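Local coordinates for protein cytochrome P450 reductase (Amycolatopsis methanolica 239, PDB 5OGX) that passes electrons from NADH through FAD and a [2Fe-2S] cluster to its partner cytochrome P450, which O-demethylates lignin-derived aromatics such as guaiacol, at residues P34-C37 with G43-K46; V54-A59 with E67-G72. One frame throughout, in Å; residues are numbered along the deposited sequence.

Interaction 1: P34-C37 with G43-K46; sequences PNSC and GTCK. With NA (sodium ion), chain D; FES (Fe2/s2 (inorganic) cluster), chain C.
Pro34 and Thr44 meet within the cluster-binding loop of a plant-type [2Fe-2S] ferredoxin domain. The proline ring comes up on the threonine's backbone, its CB 3.4 Å from Thr44 O, a snug fit between a rigid apolar ring and a carbonyl. No direct hydrogen bond joins the segments. A water does so instead, held by Ser36 OG at 2.8 Å and by Thr44 OG1 at 2.9 Å. Thr44 can serve it because OG1 stands between its own backbone N and carbonyl carbon (chi1 67°), which turns the hydroxyl to the Ser36 backbone and sets the methyl CG2 beside N. Two small hydroxyl residues suit this place, since they leave room for the water between them.

The cysteines use a similar first torsion to reach the metal: with chi1 at 79° in Cys37 and 72° in Cys45, each SG lies between backbone N and carbonyl carbon. Cys37 SG binds FE1 at 2.4 Å and Cys45 SG binds FE2 at 2.4 Å, while Cys42 and Cys77 complete the two iron sites. Gly43, with its positive phi, begins a type I turn ending at Lys46 that holds Cys45 against the cluster. Pro34 O lies 3.3 Å from Cys45 CA in a CH···O contact and also binds the sodium ion, which Met33 SD binds too. The Asn35 amide bonds Gly195 N through OD1 and Met33 O through ND2.

Thiolate ligation thus spans the segments through the cluster itself, and Gly43 N, 3.2 Å from S1, and Ser36 N, 3.5 Å from S2, probably help to stabilise its negative charge.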
ATOM      1  N   PRO A  34      -3.752  -7.722 -10.374  1.00 17.96           N
ATOM      2  CA  PRO A  34      -3.092  -6.521  -9.841  1.00 15.86           C
ATOM      3  C   PRO A  34      -4.084  -5.499  -9.323  1.00 17.08           C
ATOM      4  O   PRO A  34      -5.162  -5.300  -9.883  1.00 17.47           O
ATOM      5  CB  PRO A  34      -2.311  -5.965 -11.039  1.00 19.34           C
ATOM      6  CG  PRO A  34      -2.268  -7.048 -12.050  1.00 26.78           C
ATOM      7  CD  PRO A  34      -3.349  -8.032 -11.756  1.00 20.48           C
ATOM      8  N   ASN A  35      -3.718  -4.863  -8.228  1.00 14.56           N
ATOM      9  CA  ASN A  35      -4.540  -3.891  -7.591  1.00 13.31           C
ATOM     10  C   ASN A  35      -3.708  -3.028  -6.647  1.00 15.14           C
ATOM     11  O   ASN A  35      -2.874  -3.533  -6.005  1.00 15.03           O
ATOM     12  CB  ASN A  35      -5.684  -4.558  -6.854  1.00 17.33           C
ATOM     13  CG  ASN A  35      -5.246  -5.353  -5.674  1.00 17.44           C
ATOM     14  OD1 ASN A  35      -5.315  -4.907  -4.581  1.00 20.97           O
ATOM     15  ND2 ASN A  35      -4.852  -6.543  -5.913  1.00 14.97           N
ATOM     16  N   SER A  36      -3.971  -1.726  -6.616  1.00 16.39           N
ATOM     17  CA  SER A  36      -3.141  -0.875  -5.769  1.00 17.39           C
ATOM     18  C   SER A  36      -3.898   0.315  -5.195  1.00 19.46           C
ATOM     19  O   SER A  36      -3.242   1.259  -4.739  1.00 21.77           O
ATOM     20  CB  SER A  36      -1.940  -0.284  -6.541  1.00 25.38           C
ATOM     21  OG  SER A  36      -0.854  -1.183  -6.674  1.00 32.04           O
ATOM     22  N   CYS A  37      -5.238   0.326  -5.225  1.00 14.48           N
ATOM     23  CA  CYS A  37      -5.995   1.434  -4.641  1.00 14.26           C
ATOM     24  C   CYS A  37      -7.467   1.100  -4.426  1.00 18.38           C
ATOM     25  O   CYS A  37      -8.101   1.667  -3.528  1.00 17.29           O
ATOM     26  CB  CYS A  37      -5.865   2.699  -5.506  1.00 16.45           C
ATOM     27  SG  CYS A  37      -6.936   2.728  -6.980  1.00 18.15           S
ATOM     28  N   GLY A  43      -4.843   2.733 -11.722  1.00 19.94           N
ATOM     29  CA  GLY A  43      -4.862   2.155 -13.056  1.00 22.36           C
ATOM     30  C   GLY A  43      -4.253   0.772 -13.196  1.00 25.57           C
ATOM     31  O   GLY A  43      -4.271   0.222 -14.309  1.00 24.32           O
ATOM     32  N   THR A  44      -3.724   0.179 -12.118  1.00 21.69           N
ATOM     33  CA  THR A  44      -3.025  -1.099 -12.254  1.00 16.41           C
ATOM     34  C   THR A  44      -3.960  -2.289 -12.422  1.00 17.77           C
ATOM     35  O   THR A  44      -3.494  -3.360 -12.837  1.00 19.33           O
ATOM     36  CB  THR A  44      -2.090  -1.353 -11.056  1.00 19.06           C
ATOM     37  OG1 THR A  44      -2.860  -1.536  -9.861  1.00 19.45           O
ATOM     38  CG2 THR A  44      -1.146  -0.178 -10.856  1.00 22.52           C
ATOM     39  N   CYS A  45      -5.262  -2.140 -12.146  1.00 19.35           N
ATOM     40  CA  CYS A  45      -6.193  -3.250 -12.316  1.00 19.99           C
ATOM     41  C   CYS A  45      -6.832  -3.276 -13.701  1.00 19.59           C
ATOM     42  O   CYS A  45      -7.836  -3.964 -13.893  1.00 20.38           O
ATOM     43  CB  CYS A  45      -7.287  -3.195 -11.258  1.00 17.25           C
ATOM     44  SG  CYS A  45      -8.436  -1.838 -11.587  1.00 19.36           S
ATOM     45  N   LYS A  46      -6.276  -2.541 -14.658  1.00 18.82           N
ATOM     46  CA  LYS A  46      -6.861  -2.483 -15.990  1.00 19.45           C
ATOM     47  C   LYS A  46      -6.911  -3.883 -16.603  1.00 21.35           C
ATOM     48  O   LYS A  46      -5.984  -4.688 -16.446  1.00 22.15           O
ATOM     49  CB  LYS A  46      -6.044  -1.537 -16.867  1.00 23.69           C
ATOM     50  CG  LYS A  46      -6.774  -1.040 -18.108  1.00 25.98           C
ATOM     51  CD  LYS A  46      -6.034   0.127 -18.738  1.00 32.84           C
ATOM     52  CE  LYS A  46      -6.392   1.441 -18.068  1.00 36.53           C
ATOM     53  NZ  LYS A  46      -5.592   2.579 -18.620  1.00 38.76           N
TER
HETATM   54 NA    NA D 403      -6.823  -6.382 -12.094  1.00 35.47          NA
HETATM   55 FE1  FES C 402      -6.362   1.042  -8.609  1.00 18.21          FE
HETATM   56 FE2  FES C 402      -8.283  -0.280  -9.789  1.00 18.32          FE
HETATM   57  S1  FES C 402      -7.500   1.642 -10.408  1.00 20.50           S
HETATM   58  S2  FES C 402      -7.037  -0.994  -8.123  1.00 17.22           S
HETATM   59  O   HOH W   1      -0.674  -3.140  -8.700  1.00 19.69           O

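Interaction 2: V54-A59 with E67-G72; sequences VDHGGA and EERASG. Unlike the reference sequence in segment 54-59: Gly58 (reference Ala). Unlike the reference sequence in segment 67-72: Glu67 (reference Asp), Ser71 (reference Ala).
Arg69 reaches from helix 66-70 across to the turn after strand 54-55 and touches it at two places along its length. Near the helix, its CG sits over one face of the His56 imidazole, 4.0 Å from the centroid in a CH-pi contact, while Val54 CG2 lies over the opposite face. A flat ring suits this slot between two aliphatic groups. Farther out the arginine is extended from CG to NE, which carries the guanidinium past His56 CB to the end of the turn. There NH2 donates to Ala59 O at 2.7 Å, a nearly straight bond (161°) in the guanidinium plane, although it meets the carbonyl from above its plane. NH2 also lies 3.6 Å from Ala59 CB, where a methyl adds no further bulk beside the guanidinium.

The rest is looser and mediated by water. One water accepts from Arg69 NH1 and donates to Gly57 O and Ala59 O, the latter at 2.7 Å; another accepts a weak bond from His56 NE2 and donates to Arg69 O at 2.8 Å. Were Arg69 an alanine, Ala59 O would probably lose its direct donor, the first water its NH1 partner, and one His56 face its CG cover.

Gly57, at positive phi, suits the type II' turn from His56 to Ala59, and Gly72 closes the helix in a Schellman motif. Arg69 NE is fixed by Leu64 O in the intervening loop. Around this surface contact, His56 touches Ala74 and Ala59 touches Leu75, so the turn leans on strand 73-75, while strand 54-55 pairs with strand 80-81.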
ATOM      1  N   VAL A  54     -19.681  -5.218 -19.098  1.00 31.46           N
ATOM      2  CA  VAL A  54     -19.548  -4.640 -17.772  1.00 33.94           C
ATOM      3  C   VAL A  54     -20.133  -3.239 -17.766  1.00 37.96           C
ATOM      4  O   VAL A  54     -20.273  -2.584 -18.803  1.00 36.21           O
ATOM      5  CB  VAL A  54     -18.079  -4.609 -17.297  1.00 30.99           C
ATOM      6  CG1 VAL A  54     -17.524  -6.030 -17.216  1.00 28.96           C
ATOM      7  CG2 VAL A  54     -17.229  -3.747 -18.229  1.00 32.28           C
ATOM      8  N   ASP A  55     -20.501  -2.800 -16.571  1.00 30.98           N
ATOM      9  CA  ASP A  55     -20.781  -1.404 -16.295  1.00 35.98           C
ATOM     10  C   ASP A  55     -19.516  -0.807 -15.698  1.00 32.16           C
ATOM     11  O   ASP A  55     -18.963  -1.361 -14.744  1.00 36.85           O
ATOM     12  CB  ASP A  55     -21.956  -1.265 -15.329  1.00 36.65           C
ATOM     13  CG  ASP A  55     -22.115   0.148 -14.816  1.00 49.93           C
ATOM     14  OD1 ASP A  55     -22.582   1.006 -15.592  1.00 58.23           O
ATOM     15  OD2 ASP A  55     -21.764   0.402 -13.646  1.00 52.59           O
ATOM     16  N   HIS A  56     -19.044   0.300 -16.272  1.00 31.94           N
ATOM     17  CA  HIS A  56     -17.762   0.851 -15.848  1.00 29.72           C
ATOM     18  C   HIS A  56     -17.824   1.597 -14.522  1.00 35.21           C
ATOM     19  O   HIS A  56     -16.771   1.986 -14.009  1.00 39.59           O
ATOM     20  CB  HIS A  56     -17.204   1.765 -16.935  1.00 36.74           C
ATOM     21  CG  HIS A  56     -16.747   1.022 -18.149  1.00 36.97           C
ATOM     22  ND1 HIS A  56     -15.649   0.191 -18.140  1.00 32.31           N
ATOM     23  CD2 HIS A  56     -17.262   0.954 -19.401  1.00 35.29           C
ATOM     24  CE1 HIS A  56     -15.494  -0.341 -19.341  1.00 29.67           C
ATOM     25  NE2 HIS A  56     -16.459   0.108 -20.124  1.00 35.77           N
ATOM     26  N   GLY A  57     -19.011   1.795 -13.958  1.00 41.93           N
ATOM     27  CA  GLY A  57     -19.105   2.371 -12.624  1.00 44.96           C
ATOM     28  C   GLY A  57     -18.479   3.748 -12.536  1.00 43.28           C
ATOM     29  O   GLY A  57     -18.688   4.611 -13.398  1.00 43.61           O
ATOM     30  N   GLY A  58     -17.692   3.960 -11.485  1.00 45.21           N
ATOM     31  CA  GLY A  58     -17.108   5.264 -11.239  1.00 48.10           C
ATOM     32  C   GLY A  58     -15.728   5.454 -11.830  1.00 45.22           C
ATOM     33  O   GLY A  58     -14.967   6.310 -11.369  1.00 48.68           O
ATOM     34  N   ALA A  59     -15.396   4.672 -12.850  1.00 39.60           N
ATOM     35  CA  ALA A  59     -14.074   4.740 -13.456  1.00 33.22           C
ATOM     36  C   ALA A  59     -13.801   6.138 -14.009  1.00 35.38           C
ATOM     37  O   ALA A  59     -14.534   6.600 -14.897  1.00 36.72           O
ATOM     38  CB  ALA A  59     -13.948   3.696 -14.568  1.00 31.98           C
ATOM     39  N   GLU A  67     -11.736   6.220 -25.292  1.00 47.32           N
ATOM     40  CA  GLU A  67     -11.078   5.377 -26.283  1.00 54.18           C
ATOM     41  C   GLU A  67     -10.876   3.965 -25.749  1.00 49.06           C
ATOM     42  O   GLU A  67     -11.234   2.980 -26.406  1.00 47.01           O
ATOM     43  CB  GLU A  67      -9.740   6.006 -26.676  1.00 64.40           C
ATOM     44  CG  GLU A  67      -9.094   5.429 -27.919  1.00 76.93           C
ATOM     45  CD  GLU A  67      -8.146   6.413 -28.586  1.00 87.57           C
ATOM     46  OE1 GLU A  67      -7.302   5.974 -29.398  1.00 90.33           O
ATOM     47  OE2 GLU A  67      -8.245   7.625 -28.298  1.00 90.99           O
ATOM     48  N   GLU A  68     -10.320   3.854 -24.540  1.00 42.58           N
ATOM     49  CA  GLU A  68     -10.034   2.546 -23.958  1.00 39.51           C
ATOM     50  C   GLU A  68     -11.309   1.751 -23.707  1.00 34.17           C
ATOM     51  O   GLU A  68     -11.336   0.532 -23.907  1.00 36.21           O
ATOM     52  CB  GLU A  68      -9.244   2.709 -22.658  1.00 34.71           C
ATOM     53  CG  GLU A  68      -7.816   3.196 -22.838  1.00 36.94           C
ATOM     54  CD  GLU A  68      -7.097   3.404 -21.513  1.00 42.31           C
ATOM     55  OE1 GLU A  68      -6.037   2.779 -21.300  1.00 41.84           O
ATOM     56  OE2 GLU A  68      -7.597   4.194 -20.682  1.00 45.16           O
ATOM     57  N   ARG A  69     -12.374   2.416 -23.248  1.00 33.66           N
ATOM     58  CA  ARG A  69     -13.642   1.719 -23.058  1.00 32.34           C
ATOM     59  C   ARG A  69     -14.175   1.187 -24.380  1.00 36.57           C
ATOM     60  O   ARG A  69     -14.695   0.068 -24.444  1.00 36.75           O
ATOM     61  CB  ARG A  69     -14.670   2.648 -22.417  1.00 36.20           C
ATOM     62  CG  ARG A  69     -14.264   3.116 -21.039  1.00 33.24           C
ATOM     63  CD  ARG A  69     -15.053   4.327 -20.592  1.00 40.15           C
ATOM     64  NE  ARG A  69     -14.324   5.020 -19.537  1.00 42.16           N
ATOM     65  CZ  ARG A  69     -14.823   5.306 -18.340  1.00 41.49           C
ATOM     66  NH1 ARG A  69     -16.069   4.973 -18.035  1.00 41.92           N
ATOM     67  NH2 ARG A  69     -14.068   5.930 -17.451  1.00 38.43           N
ATOM     68  N   ALA A  70     -14.050   1.980 -25.444  1.00 39.66           N
ATOM     69  CA  ALA A  70     -14.548   1.556 -26.747  1.00 42.94           C
ATOM     70  C   ALA A  70     -13.760   0.372 -27.287  1.00 47.16           C
ATOM     71  O   ALA A  70     -14.307  -0.441 -28.044  1.00 48.98           O
ATOM     72  CB  ALA A  70     -14.493   2.722 -27.730  1.00 46.94           C
ATOM     73  N   SER A  71     -12.486   0.259 -26.921  1.00 44.32           N
ATOM     74  CA  SER A  71     -11.681  -0.885 -27.319  1.00 46.18           C
ATOM     75  C   SER A  71     -11.862  -2.079 -26.390  1.00 48.43           C
ATOM     76  O   SER A  71     -11.234  -3.120 -26.616  1.00 52.79           O
ATOM     77  CB  SER A  71     -10.202  -0.491 -27.387  1.00 40.83           C
ATOM     78  OG  SER A  71      -9.620  -0.449 -26.098  1.00 50.92           O
ATOM     79  N   GLY A  72     -12.696  -1.957 -25.364  1.00 39.05           N
ATOM     80  CA  GLY A  72     -13.028  -3.069 -24.502  1.00 34.39           C
ATOM     81  C   GLY A  72     -12.218  -3.188 -23.224  1.00 32.85           C
ATOM     82  O   GLY A  72     -12.234  -4.255 -22.602  1.00 34.74           O
TER
HETATM   83  O   HOH W   2     -15.074  -1.623 -22.200  1.00 38.56           O
HETATM   84  O   HOH W   3     -17.090   5.848 -15.355  1.00 39.16           O

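In the fold
Both contacts belong to the ferredoxin domain, their centres about 15 Å apart. Interaction 1 is buried and lies in the loop between helix 22-28 and strand 46-51, reaching that strand at Lys46; its segments are joined by the cluster and a bridging water as well as by close packing, as fits an electron-transfer centre near the FAD. Interaction 2 is a surface contact between a turn and a short helix, made by one long arginine, a ring face and carbonyl groups, with the Ala59 side chain about 8 Å from the cluster (nearest atoms). They are linked by the salt bridge of Lys46 NZ with Glu68 OE1, at 2.7 Å, and both pack against strand 73-75.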